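Local structure of tudor domain-containing protein 1 (Homo sapiens, 5M9N) at residues L24-L29 / L139-Q144; S67-C72 / C132-L138; S79-P83 / L128-P133; C90-S94 / L114-V118. The protein binds peptides carrying methylated arginine through its Tudor domains, the second forming part of this fragment, and probably acts in piRNA-guided repression of transposable elements during spermatogenesis. One frame throughout, in Å; residues are numbered along the deposited sequence.

Interaction 1: L24-L29 / L139-Q144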
loop_
_atom_site.group_PDB
_atom_site.type_symbol
_atom_site.label_atom_id
_atom_site.label_comp_id
_atom_site.label_asym_id
_atom_site.label_seq_id
_atom_site.Cartn_x
_atom_site.Cartn_y
_atom_site.Cartn_z
ATOM N N LEU A 24 -14.204 -13.361 -3.674
ATOM C CA LEU A 24 -13.362 -12.199 -3.972
ATOM C C LEU A 24 -12.643 -11.693 -2.736
ATOM O O LEU A 24 -12.584 -10.489 -2.475
ATOM C CB LEU A 24 -14.160 -11.083 -4.663
ATOM C CG LEU A 24 -14.553 -11.417 -6.109
ATOM C CD1 LEU A 24 -15.279 -10.242 -6.752
ATOM C CD2 LEU A 24 -13.322 -11.814 -6.942
ATOM N N ILE A 25 -12.037 -12.636 -2.018
ATOM C CA ILE A 25 -11.342 -12.354 -0.764
ATOM C C ILE A 25 -9.894 -12.074 -1.134
ATOM O O ILE A 25 -9.212 -12.949 -1.656
ATOM C CB ILE A 25 -11.427 -13.548 0.213
ATOM C CG1 ILE A 25 -12.900 -13.844 0.568
ATOM C CG2 ILE A 25 -10.579 -13.318 1.462
ATOM C CD1 ILE A 25 -13.692 -12.667 1.096
ATOM N N PRO A 26 -9.438 -10.848 -0.904
ATOM C CA PRO A 26 -8.003 -10.643 -1.052
ATOM C C PRO A 26 -7.183 -11.380 0.028
ATOM O O PRO A 26 -7.641 -11.632 1.139
ATOM C CB PRO A 26 -7.850 -9.141 -0.957
ATOM C CG PRO A 26 -9.045 -8.654 -0.204
ATOM C CD PRO A 26 -10.148 -9.637 -0.433
ATOM N N LYS A 27 -5.990 -11.778 -0.359
ATOM C CA LYS A 27 -5.048 -12.489 0.511
ATOM C C LYS A 27 -4.120 -11.477 1.185
ATOM O O LYS A 27 -3.956 -10.366 0.692
ATOM C CB LYS A 27 -4.257 -13.494 -0.307
ATOM C CG LYS A 27 -5.081 -14.675 -0.772
ATOM C CD LYS A 27 -4.279 -15.509 -1.770
ATOM C CE LYS A 27 -4.738 -16.951 -1.824
ATOM N NZ LYS A 27 -6.159 -17.027 -2.266
ATOM N N VAL A 28 -3.524 -11.860 2.314
ATOM C CA VAL A 28 -2.722 -10.941 3.144
ATOM C C VAL A 28 -1.353 -11.560 3.379
ATOM O O VAL A 28 -1.240 -12.754 3.691
ATOM C CB VAL A 28 -3.420 -10.649 4.481
ATOM C CG1 VAL A 28 -2.505 -9.884 5.436
ATOM C CG2 VAL A 28 -4.699 -9.846 4.240
ATOM N N LEU A 29 -0.306 -10.749 3.226
ATOM C CA LEU A 29 1.016 -11.212 3.576
ATOM C C LEU A 29 1.026 -11.597 5.059
ATOM O O LEU A 29 0.528 -10.872 5.912
ATOM C CB LEU A 29 2.070 -10.148 3.276
ATOM C CG LEU A 29 2.292 -9.903 1.790
ATOM C CD1 LEU A 29 2.900 -8.537 1.550
ATOM C CD2 LEU A 29 3.184 -10.976 1.168
ATOM N N LEU A 139 -6.702 -12.415 -7.706
ATOM C CA LEU A 139 -6.478 -12.264 -6.261
ATOM C C LEU A 139 -5.595 -13.343 -5.639
ATOM O O LEU A 139 -5.510 -13.438 -4.422
ATOM C CB LEU A 139 -7.837 -12.224 -5.506
ATOM C CG LEU A 139 -8.782 -11.101 -5.881
ATOM C CD1 LEU A 139 -10.088 -11.204 -5.092
ATOM C CD2 LEU A 139 -8.108 -9.787 -5.579
ATOM N N GLU A 140 -4.911 -14.133 -6.453
ATOM C CA GLU A 140 -4.037 -15.165 -5.927
ATOM C C GLU A 140 -2.760 -14.584 -5.299
ATOM O O GLU A 140 -2.341 -15.091 -4.275
ATOM C CB GLU A 140 -3.722 -16.211 -6.995
ATOM C CG GLU A 140 -4.942 -17.049 -7.315
ATOM C CD GLU A 140 -4.680 -18.138 -8.326
ATOM O OE1 GLU A 140 -3.665 -18.047 -9.052
ATOM O OE2 GLU A 140 -5.511 -19.064 -8.420
ATOM N N LEU A 141 -2.182 -13.526 -5.881
ATOM C CA LEU A 141 -1.112 -12.778 -5.228
ATOM C C LEU A 141 -1.644 -12.069 -3.973
ATOM O O LEU A 141 -2.663 -11.418 -4.063
ATOM C CB LEU A 141 -0.515 -11.728 -6.182
ATOM C CG LEU A 141 0.809 -11.095 -5.672
ATOM C CD1 LEU A 141 1.865 -12.177 -5.655
ATOM C CD2 LEU A 141 1.299 -9.933 -6.517
ATOM N N PRO A 142 -0.983 -12.222 -2.801
ATOM C CA PRO A 142 -1.411 -11.385 -1.699
ATOM C C PRO A 142 -1.190 -9.908 -1.972
ATOM O O PRO A 142 -0.282 -9.516 -2.731
ATOM C CB PRO A 142 -0.606 -11.888 -0.488
ATOM C CG PRO A 142 0.054 -13.148 -0.906
ATOM C CD PRO A 142 -0.153 -13.356 -2.358
ATOM N N MET A 143 -2.034 -9.095 -1.353
ATOM C CA MET A 143 -1.917 -7.668 -1.435
ATOM C C MET A 143 -0.538 -7.164 -0.980
ATOM O O MET A 143 -0.016 -7.535 0.093
ATOM C CB MET A 143 -3.024 -6.990 -0.617
ATOM C CG MET A 143 -4.419 -7.273 -1.114
ATOM S SD MET A 143 -5.683 -6.449 -0.131
ATOM C CE MET A 143 -5.482 -7.341 1.399
ATOM N N GLN A 144 0.107 -6.379 -1.814
ATOM C CA GLN A 144 1.501 -6.097 -1.574
ATOM C C GLN A 144 1.850 -4.857 -0.744
ATOM O O GLN A 144 3.030 -4.709 -0.418
ATOM C CB GLN A 144 2.229 -6.077 -2.893
ATOM C CG GLN A 144 2.151 -7.433 -3.613
ATOM C CD GLN A 144 2.997 -8.507 -2.963
ATOM O OE1 GLN A 144 4.222 -8.310 -2.770
ATOM N NE2 GLN A 144 2.409 -9.646 -2.684
HETATM O O HOH W 1 -5.151 -11.049 -3.017
#
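Leu29 CD2 meets the side-chain amide of Gln144 at its nitrogen, 4.1 Å from NE2, and that same NE2 donates a hydrogen bond to Pro142 O, which sits close to the amide plane, at 2.7 Å; this bond helps fix how the amide is turned. The Lys27 carbonyl is a second flat group to note. Met143 N lies above its plane and donates to Lys27 O at 3.1 Å with an N-H...O angle of 165°. Beside this bond the extended Met143 chain carries SD to 3.6 Å from Pro26 CB, and the bend at its last torsion (chi3 -67°) brings CE back to Val28 CG2 and Lys27 O. Farther back, Leu139 CD1 pushes against the Leu24 backbone, 3.5 Å from its C atom. Between these two patches one water bridges the two segments: it accepts from Lys27 N and donates to both Leu139 O and Leu141 O. Lys27 runs its aliphatic part alongside the 139-140 backbone, CD 3.2 Å from Glu140 O. Arg101 also bonds Leu141 O, and Asp119 takes Gln144 N. The N-terminal segment thus lies along the connection that leaves the Tudor barrel for strand 146-150, as befits an extended Tudor domain, in which the barrel is joined to a second beta domain.

Interaction 2: S67-C72 / C132-L138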
loop_
_atom_site.group_PDB
_atom_site.type_symbol
_atom_site.label_atom_id
_atom_site.label_comp_id
_atom_site.label_asym_id
_atom_site.label_seq_id
_atom_site.Cartn_x
_atom_site.Cartn_y
_atom_site.Cartn_z
ATOM N N SER A 67 -0.847 -9.360 -16.280
ATOM C CA SER A 67 -2.075 -10.139 -16.330
ATOM C C SER A 67 -3.303 -9.260 -16.261
ATOM O O SER A 67 -4.322 -9.509 -16.929
ATOM C CB SER A 67 -2.131 -11.112 -15.187
ATOM O OG SER A 67 -1.059 -11.977 -15.250
ATOM N N LEU A 68 -3.208 -8.223 -15.446
ATOM C CA LEU A 68 -4.344 -7.294 -15.257
ATOM C C LEU A 68 -4.661 -6.542 -16.572
ATOM O O LEU A 68 -5.802 -6.319 -16.908
ATOM C CB LEU A 68 -4.034 -6.314 -14.126
ATOM C CG LEU A 68 -4.398 -6.779 -12.717
ATOM C CD1 LEU A 68 -3.723 -5.901 -11.657
ATOM C CD2 LEU A 68 -5.919 -6.783 -12.513
ATOM N N SER A 69 -3.599 -6.153 -17.269
ATOM C CA SER A 69 -3.668 -5.430 -18.527
ATOM C C SER A 69 -4.274 -6.330 -19.581
ATOM O O SER A 69 -5.166 -5.929 -20.306
ATOM C CB SER A 69 -2.240 -5.051 -18.959
ATOM O OG SER A 69 -2.255 -4.620 -20.315
ATOM N N LYS A 70 -3.810 -7.565 -19.646
ATOM C CA LYS A 70 -4.364 -8.520 -20.574
ATOM C C LYS A 70 -5.845 -8.796 -20.342
ATOM O O LYS A 70 -6.632 -8.864 -21.282
ATOM C CB LYS A 70 -3.584 -9.814 -20.450
ATOM C CG LYS A 70 -4.034 -10.857 -21.443
ATOM C CD LYS A 70 -3.129 -12.060 -21.377
ATOM C CE LYS A 70 -3.625 -13.155 -22.321
ATOM N NZ LYS A 70 -2.753 -14.373 -22.216
ATOM N N TYR A 71 -6.211 -8.923 -19.070
ATOM C CA TYR A 71 -7.536 -9.279 -18.664
ATOM C C TYR A 71 -8.494 -8.114 -18.895
ATOM O O TYR A 71 -9.550 -8.307 -19.510
ATOM C CB TYR A 71 -7.540 -9.737 -17.190
ATOM C CG TYR A 71 -8.885 -9.629 -16.502
ATOM C CD1 TYR A 71 -9.871 -10.607 -16.670
ATOM C CD2 TYR A 71 -9.174 -8.533 -15.696
ATOM C CE1 TYR A 71 -11.122 -10.489 -16.045
ATOM C CE2 TYR A 71 -10.422 -8.390 -15.070
ATOM C CZ TYR A 71 -11.378 -9.369 -15.219
ATOM O OH TYR A 71 -12.568 -9.204 -14.579
ATOM N N CYS A 72 -8.135 -6.926 -18.407
ATOM C CA CYS A 72 -9.003 -5.762 -18.573
ATOM C C CYS A 72 -9.197 -5.369 -20.028
ATOM O O CYS A 72 -10.273 -4.915 -20.381
ATOM C CB CYS A 72 -8.525 -4.563 -17.746
ATOM S SG CYS A 72 -8.671 -4.859 -15.966
ATOM N N CYS A 132 -13.080 -1.697 -13.528
ATOM C CA CYS A 132 -13.257 -2.969 -14.292
ATOM C C CYS A 132 -13.614 -3.907 -13.092
ATOM O O CYS A 132 -12.985 -3.801 -12.017
ATOM C CB CYS A 132 -11.828 -3.273 -15.124
ATOM S SG CYS A 132 -10.843 -4.848 -15.463
ATOM N N PRO A 133 -14.587 -4.838 -13.213
ATOM C CA PRO A 133 -14.576 -5.907 -12.170
ATOM C C PRO A 133 -13.350 -6.843 -12.247
ATOM O O PRO A 133 -12.668 -6.854 -13.265
ATOM C CB PRO A 133 -15.842 -6.697 -12.440
ATOM C CG PRO A 133 -16.192 -6.389 -13.858
ATOM C CD PRO A 133 -15.677 -5.037 -14.200
ATOM N N ILE A 134 -13.083 -7.551 -11.141
ATOM C CA ILE A 134 -11.949 -8.464 -11.004
ATOM C C ILE A 134 -12.502 -9.876 -10.925
ATOM O O ILE A 134 -13.683 -10.084 -10.606
ATOM C CB ILE A 134 -11.059 -8.130 -9.755
ATOM C CG1 ILE A 134 -9.621 -8.692 -9.916
ATOM C CG2 ILE A 134 -11.725 -8.582 -8.457
ATOM C CD1 ILE A 134 -8.565 -7.926 -9.136
ATOM N N ILE A 135 -11.643 -10.837 -11.215
ATOM C CA ILE A 135 -11.952 -12.268 -11.025
ATOM C C ILE A 135 -11.024 -12.899 -9.991
ATOM O O ILE A 135 -9.944 -12.370 -9.758
ATOM C CB ILE A 135 -11.887 -13.028 -12.338
ATOM C CG1 ILE A 135 -10.541 -12.803 -13.010
ATOM C CG2 ILE A 135 -13.041 -12.574 -13.226
ATOM C CD1 ILE A 135 -10.250 -13.871 -14.023
ATOM N N PRO A 136 -11.430 -14.033 -9.378
ATOM C CA PRO A 136 -10.646 -14.586 -8.269
ATOM C C PRO A 136 -9.237 -15.043 -8.676
ATOM O O PRO A 136 -8.351 -15.020 -7.835
ATOM C CB PRO A 136 -11.486 -15.786 -7.789
ATOM C CG PRO A 136 -12.824 -15.590 -8.400
ATOM C CD PRO A 136 -12.539 -14.936 -9.706
ATOM N N LYS A 137 -9.016 -15.414 -9.936
ATOM C CA LYS A 137 -7.641 -15.711 -10.377
ATOM C C LYS A 137 -6.705 -14.539 -10.094
ATOM O O LYS A 137 -5.586 -14.752 -9.705
ATOM C CB LYS A 137 -7.581 -16.066 -11.861
ATOM C CG LYS A 137 -6.190 -16.447 -12.408
ATOM C CD LYS A 137 -5.906 -17.953 -12.337
ATOM C CE LYS A 137 -4.411 -18.310 -12.496
ATOM N NZ LYS A 137 -4.145 -19.785 -12.604
ATOM N N LEU A 138 -7.168 -13.302 -10.255
ATOM C CA LEU A 138 -6.270 -12.157 -10.109
ATOM C C LEU A 138 -6.033 -11.741 -8.653
ATOM O O LEU A 138 -5.277 -10.799 -8.423
ATOM C CB LEU A 138 -6.760 -10.981 -10.944
ATOM C CG LEU A 138 -6.634 -11.197 -12.451
ATOM C CD1 LEU A 138 -7.475 -10.223 -13.251
ATOM C CD2 LEU A 138 -5.162 -11.090 -12.849
#
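Tyr71 reaches out from helix 58-73 and lays its ring among residues 132-138, its first torsion (chi1 158°) turning the ring away from the backbone N. Leu138 comes down over one face: its CD1 is 3.8 Å from the ring centroid, a CH-pi contact displaced toward the CD2 side of the ring. Pro133 O lies at the edge, near the ring plane, and accepts a hydrogen bond of 2.7 Å from Tyr71 OH. Seen from the acceptor, the hydroxyl stands well above the carbonyl plane. Ile135 and Cys132 both approach obliquely, Ile135 CG1 at 3.9 Å from Tyr71 CE1 and Cys132 SG at 3.6 Å from Tyr71 CE2, the latter a sulfur-aromatic contact. The ring is therefore held by its hydroxyl and wedged from several directions.

Leu138 splits its two methyls between neighbours on the helix. While CD1 serves the tyrosine and also touches Leu68 CD2, the other branch, CD2, packs 3.8 Å from Ser67 CB.

Near its C-terminal end the helix is fastened covalently. Cys72 SG and Cys132 SG form a disulfide with a torsion of -84° about the S-S bond, close to the relaxed right angle, although Cys132 itself has chi1 at 140°, off a staggered position. Cys90 and Trp99 pack around the sulfurs. The disulfide ties helix 58-73 to the last strand of the Tudor barrel, and the tyrosine packs it on the segment that follows.

Interaction 3: S79-P83 / L128-P133. With EDO (1,2-ethanediol), chain D.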
loop_
_atom_site.group_PDB
_atom_site.type_symbol
_atom_site.label_atom_id
_atom_site.label_comp_id
_atom_site.label_asym_id
_atom_site.label_seq_id
_atom_site.Cartn_x
_atom_site.Cartn_y
_atom_site.Cartn_z
ATOM N N SER A 79 -19.891 -0.022 -19.212
ATOM C CA SER A 79 -20.901 0.611 -18.346
ATOM C C SER A 79 -21.747 -0.274 -17.401
ATOM O O SER A 79 -21.773 -1.500 -17.507
ATOM C CB SER A 79 -21.836 1.516 -19.204
ATOM O OG SER A 79 -21.108 2.343 -20.114
ATOM N N ASP A 80 -22.440 0.399 -16.478
ATOM C CA ASP A 80 -23.272 -0.235 -15.445
ATOM C C ASP A 80 -22.443 -1.030 -14.402
ATOM O O ASP A 80 -23.016 -1.814 -13.642
ATOM C CB ASP A 80 -24.400 -1.100 -16.074
ATOM C CG ASP A 80 -25.749 -1.002 -15.304
ATOM O OD1 ASP A 80 -25.752 -0.923 -14.044
ATOM O OD2 ASP A 80 -26.818 -1.006 -15.974
ATOM N N PHE A 81 -21.119 -0.818 -14.332
ATOM C CA PHE A 81 -20.312 -1.382 -13.226
ATOM C C PHE A 81 -20.315 -0.408 -12.040
ATOM O O PHE A 81 -19.849 0.725 -12.118
ATOM C CB PHE A 81 -18.897 -1.791 -13.661
ATOM C CG PHE A 81 -18.102 -2.452 -12.562
ATOM C CD1 PHE A 81 -18.619 -3.557 -11.863
ATOM C CD2 PHE A 81 -16.844 -1.948 -12.183
ATOM C CE1 PHE A 81 -17.888 -4.164 -10.823
ATOM C CE2 PHE A 81 -16.125 -2.556 -11.151
ATOM C CZ PHE A 81 -16.641 -3.663 -10.481
ATOM N N TYR A 82 -20.917 -0.872 -10.960
ATOM C CA TYR A 82 -21.073 -0.136 -9.761
ATOM C C TYR A 82 -20.683 -1.084 -8.660
ATOM O O TYR A 82 -21.549 -1.739 -8.058
ATOM C CB TYR A 82 -22.534 0.349 -9.576
ATOM C CG TYR A 82 -22.921 1.451 -10.517
ATOM C CD1 TYR A 82 -22.708 2.788 -10.188
ATOM C CD2 TYR A 82 -23.533 1.161 -11.735
ATOM C CE1 TYR A 82 -23.060 3.803 -11.078
ATOM C CE2 TYR A 82 -23.902 2.166 -12.628
ATOM C CZ TYR A 82 -23.659 3.482 -12.301
ATOM O OH TYR A 82 -24.034 4.465 -13.195
ATOM N N PRO A 83 -19.370 -1.124 -8.328
ATOM C CA PRO A 83 -18.936 -1.920 -7.188
ATOM C C PRO A 83 -19.452 -1.393 -5.856
ATOM O O PRO A 83 -19.744 -0.189 -5.734
ATOM C CB PRO A 83 -17.411 -1.829 -7.283
ATOM C CG PRO A 83 -17.143 -0.530 -7.950
ATOM C CD PRO A 83 -18.244 -0.442 -8.980
ATOM N N LEU A 128 -15.996 6.084 -12.825
ATOM C CA LEU A 128 -16.406 4.675 -13.024
ATOM C C LEU A 128 -15.925 4.033 -14.335
ATOM O O LEU A 128 -15.743 2.805 -14.400
ATOM C CB LEU A 128 -17.935 4.518 -12.894
ATOM C CG LEU A 128 -18.583 4.802 -11.543
ATOM C CD1 LEU A 128 -20.093 4.645 -11.650
ATOM C CD2 LEU A 128 -18.126 3.855 -10.492
ATOM N N MET A 129 -15.666 4.858 -15.350
ATOM C CA MET A 129 -15.139 4.365 -16.599
ATOM C C MET A 129 -13.718 3.766 -16.385
ATOM O O MET A 129 -13.300 2.962 -17.187
ATOM C CB MET A 129 -15.083 5.471 -17.648
ATOM C CG MET A 129 -16.385 6.219 -17.911
ATOM S SD MET A 129 -17.412 5.198 -18.971
ATOM C CE MET A 129 -18.980 6.113 -18.921
ATOM N N ARG A 130 -13.026 4.114 -15.288
ATOM C CA ARG A 130 -11.645 3.626 -15.028
ATOM C C ARG A 130 -11.683 2.446 -14.060
ATOM O O ARG A 130 -10.630 1.972 -13.628
ATOM C CB ARG A 130 -10.705 4.803 -14.596
ATOM C CG ARG A 130 -10.457 5.731 -15.791
ATOM C CD ARG A 130 -9.750 7.071 -15.585
ATOM N NE ARG A 130 -8.378 6.799 -15.466
ATOM C CZ ARG A 130 -7.372 7.168 -16.246
ATOM N NH1 ARG A 130 -7.451 8.020 -17.266
ATOM N NH2 ARG A 130 -6.238 6.661 -15.933
ATOM N N LEU A 131 -12.881 1.921 -13.745
ATOM C CA LEU A 131 -12.963 0.682 -12.949
ATOM C C LEU A 131 -13.489 -0.453 -13.828
ATOM O O LEU A 131 -14.261 -0.168 -14.701
ATOM C CB LEU A 131 -13.812 0.834 -11.715
ATOM C CG LEU A 131 -13.598 2.112 -10.887
ATOM C CD1 LEU A 131 -14.723 2.271 -9.845
ATOM C CD2 LEU A 131 -12.244 2.092 -10.241
ATOM N N CYS A 132 -13.080 -1.697 -13.528
ATOM C CA CYS A 132 -13.257 -2.969 -14.292
ATOM C C CYS A 132 -13.614 -3.907 -13.092
ATOM O O CYS A 132 -12.985 -3.801 -12.017
ATOM C CB CYS A 132 -11.828 -3.273 -15.124
ATOM S SG CYS A 132 -10.843 -4.848 -15.463
ATOM N N PRO A 133 -14.587 -4.838 -13.213
ATOM C CA PRO A 133 -14.576 -5.907 -12.170
ATOM C C PRO A 133 -13.350 -6.843 -12.247
ATOM O O PRO A 133 -12.668 -6.854 -13.265
ATOM C CB PRO A 133 -15.842 -6.697 -12.440
ATOM C CG PRO A 133 -16.192 -6.389 -13.858
ATOM C CD PRO A 133 -15.677 -5.037 -14.200
HETATM C C1 EDO D . -20.932 3.276 -14.897
HETATM O O1 EDO D . -20.429 1.993 -15.281
HETATM C C2 EDO D . -21.074 4.174 -16.114
HETATM O O2 EDO D . -19.880 4.099 -16.893
#
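Phe81 and Pro133 form the tight half of this contact. The phenyl ring lies flat against the start of Pro133: CD stands 3.7 Å from the ring centroid and only 6° off the ring normal, a CH-pi contact, with Pro133 N over the same face nearer the rim. The opposite face is taken by Pro83 CD, 3.7 Å above the ring centre, which makes a sandwich of one aromatic between two prolines. Having CG anti to the backbone N (chi1 -176°) swings the ring in against residues 131-133, where CE2 comes within 3.4 Å of Cys132 C and CD2 within 4.1 Å of Leu131 CB. Leu131 then continues inward; its CD1 touches Pro83 CG at 4.2 Å on the way to Ala91, Val113 and Val115 in the barrel interior.

The other half is looser and partly filled by a small molecule. Ser79 is exposed and poorly ordered, and its OG comes no nearer to Met129 CE than 4.5 Å. An ethanediol, probably from the crystallisation liquor, sits between the two segments, gripped weakly: Phe81 N donates to its O1 at 3.0 Å through a bent bond, and O1 donates in turn to Phe81 O over a longer, weak one. Leu128 CD1 and the hydroxyl end of Tyr82 border it.

Leu131 N bonds back to Leu128 O at 3.1 Å, closing the short 3-10 turn 128-130 just ahead of strand 131-132. Such a turn before the final strand is characteristic of SH3-like barrels, the class to which Tudor domains belong.

Interaction 4: C90-S94 / L114-V118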
loop_
_atom_site.group_PDB
_atom_site.type_symbol
_atom_site.label_atom_id
_atom_site.label_comp_id
_atom_site.label_asym_id
_atom_site.label_seq_id
_atom_site.Cartn_x
_atom_site.Cartn_y
_atom_site.Cartn_z
ATOM N N CYS A 90 -10.563 -3.768 -10.422
ATOM C CA CYS A 90 -9.447 -3.180 -11.188
ATOM C C CYS A 90 -9.746 -1.704 -11.395
ATOM O O CYS A 90 -10.912 -1.315 -11.604
ATOM C CB CYS A 90 -9.240 -3.898 -12.516
ATOM S SG CYS A 90 -9.181 -5.689 -12.416
ATOM N N ALA A 91 -8.718 -0.884 -11.210
ATOM C CA ALA A 91 -8.737 0.542 -11.408
ATOM C C ALA A 91 -7.568 0.948 -12.311
ATOM O O ALA A 91 -6.423 0.462 -12.109
ATOM C CB ALA A 91 -8.608 1.218 -10.086
ATOM N N GLN A 92 -7.840 1.835 -13.281
ATOM C CA GLN A 92 -6.800 2.331 -14.181
ATOM C C GLN A 92 -6.209 3.637 -13.638
ATOM O O GLN A 92 -6.881 4.680 -13.581
ATOM C CB GLN A 92 -7.460 2.546 -15.549
ATOM C CG GLN A 92 -6.544 2.732 -16.694
ATOM C CD GLN A 92 -7.296 2.850 -17.998
ATOM O OE1 GLN A 92 -8.537 2.999 -18.044
ATOM N NE2 GLN A 92 -6.572 2.851 -19.042
ATOM N N PHE A 93 -4.981 3.556 -13.175
ATOM C CA PHE A 93 -4.275 4.644 -12.505
ATOM C C PHE A 93 -4.165 5.847 -13.408
ATOM O O PHE A 93 -3.901 5.700 -14.586
ATOM C CB PHE A 93 -2.876 4.104 -12.073
ATOM C CG PHE A 93 -2.023 5.064 -11.275
ATOM C CD1 PHE A 93 -2.577 5.959 -10.358
ATOM C CD2 PHE A 93 -0.640 4.983 -11.371
ATOM C CE1 PHE A 93 -1.778 6.801 -9.608
ATOM C CE2 PHE A 93 0.167 5.824 -10.636
ATOM C CZ PHE A 93 -0.389 6.722 -9.746
ATOM N N SER A 94 -4.437 7.045 -12.876
ATOM C CA SER A 94 -4.480 8.209 -13.733
ATOM C C SER A 94 -3.117 8.537 -14.370
ATOM O O SER A 94 -3.089 9.046 -15.473
ATOM C CB SER A 94 -4.946 9.450 -13.004
ATOM O OG SER A 94 -4.125 9.629 -11.890
ATOM N N LEU A 114 -13.674 6.885 -4.665
ATOM C CA LEU A 114 -12.371 6.957 -3.978
ATOM C C LEU A 114 -11.845 5.531 -3.905
ATOM O O LEU A 114 -12.559 4.662 -3.430
ATOM C CB LEU A 114 -12.544 7.551 -2.609
ATOM C CG LEU A 114 -11.292 7.609 -1.765
ATOM C CD1 LEU A 114 -10.281 8.556 -2.374
ATOM C CD2 LEU A 114 -11.656 8.025 -0.359
ATOM N N VAL A 115 -10.668 5.267 -4.503
ATOM C CA VAL A 115 -10.129 3.917 -4.474
ATOM C C VAL A 115 -8.708 3.898 -3.844
ATOM O O VAL A 115 -7.997 4.868 -3.987
ATOM C CB VAL A 115 -10.061 3.231 -5.862
ATOM C CG1 VAL A 115 -11.463 3.125 -6.519
ATOM C CG2 VAL A 115 -9.040 3.889 -6.810
ATOM N N GLY A 116 -8.391 2.837 -3.121
ATOM C CA GLY A 116 -7.020 2.594 -2.591
ATOM C C GLY A 116 -6.311 1.507 -3.364
ATOM O O GLY A 116 -6.894 0.437 -3.622
ATOM N N TYR A 117 -5.089 1.790 -3.809
ATOM C CA TYR A 117 -4.329 0.806 -4.586
ATOM C C TYR A 117 -3.705 -0.167 -3.639
ATOM O O TYR A 117 -2.758 0.181 -2.889
ATOM C CB TYR A 117 -3.298 1.481 -5.460
ATOM C CG TYR A 117 -3.939 2.287 -6.571
ATOM C CD1 TYR A 117 -4.514 1.665 -7.658
ATOM C CD2 TYR A 117 -4.065 3.673 -6.477
ATOM C CE1 TYR A 117 -5.114 2.389 -8.662
ATOM C CE2 TYR A 117 -4.668 4.390 -7.472
ATOM C CZ TYR A 117 -5.237 3.747 -8.561
ATOM O OH TYR A 117 -5.817 4.492 -9.585
ATOM N N VAL A 118 -4.249 -1.374 -3.612
ATOM C CA VAL A 118 -3.940 -2.281 -2.507
ATOM C C VAL A 118 -2.500 -2.880 -2.570
ATOM O O VAL A 118 -1.983 -3.467 -1.628
ATOM C CB VAL A 118 -4.908 -3.442 -2.431
ATOM C CG1 VAL A 118 -6.268 -2.947 -2.018
ATOM C CG2 VAL A 118 -4.951 -4.261 -3.719
#
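Strands 90-92 and 114-117 run nearly perpendicular, their axes 8.8 Å apart at closest and crossing at -100°, so they face each other across the interior of the Tudor barrel instead of pairing. At one end of this crossing, Phe93, just past strand 90-92, and Tyr117 supply two walls of the aromatic cage: both pack on the modified side chain of the bound peptide, which carries a symmetrically dimethylated arginine. Their rings stand obliquely, planes at 67° and centroids 5.3 Å apart, with Phe93 CD1 lying 3.9 Å from Tyr117 CE2. Tyr117 has CG on the side of its N (chi1 -68°), which sends the phenol across to the other strand. On strand 90-92 itself, Ala91 points its methyl at both residues of the facing strand that reach it: CB lies 4.0 Å from Tyr117 CE1, oblique to the ring, and 4.2 Å from Val115 CG2. Leu126 and Asn122 pack on Tyr117 as well. The phenol oxygen lies 3.3 Å from Phe93 CA and is hydrogen-bonded to Glu124 OE2, whose partner oxygen OE1 is bonded to Ser94 OG.

In the fold
From the N terminus, residues 24-29 are the first to wait for a partner, which arrives last: interaction 1 closes the outermost loop, at 139-144. Helix 58-73 follows, and interaction 2 joins it to 132-138 inside that loop. Next, 79-83 meets 128-133 in interaction 3, and innermost, interaction 4 closes between strands 88-92 and 112-117. All four are nested and none cross. Interactions 2 and 3 share Cys132 and Pro133; Cys132 belongs to strand 131-132, which pairs with strand 88-92 of interaction 4. Interaction 1 touches interaction 2 through Leu24 and Ile134, and interaction 4 through Met143 and Val118, tying N-terminal segment, helix and Tudor barrel together.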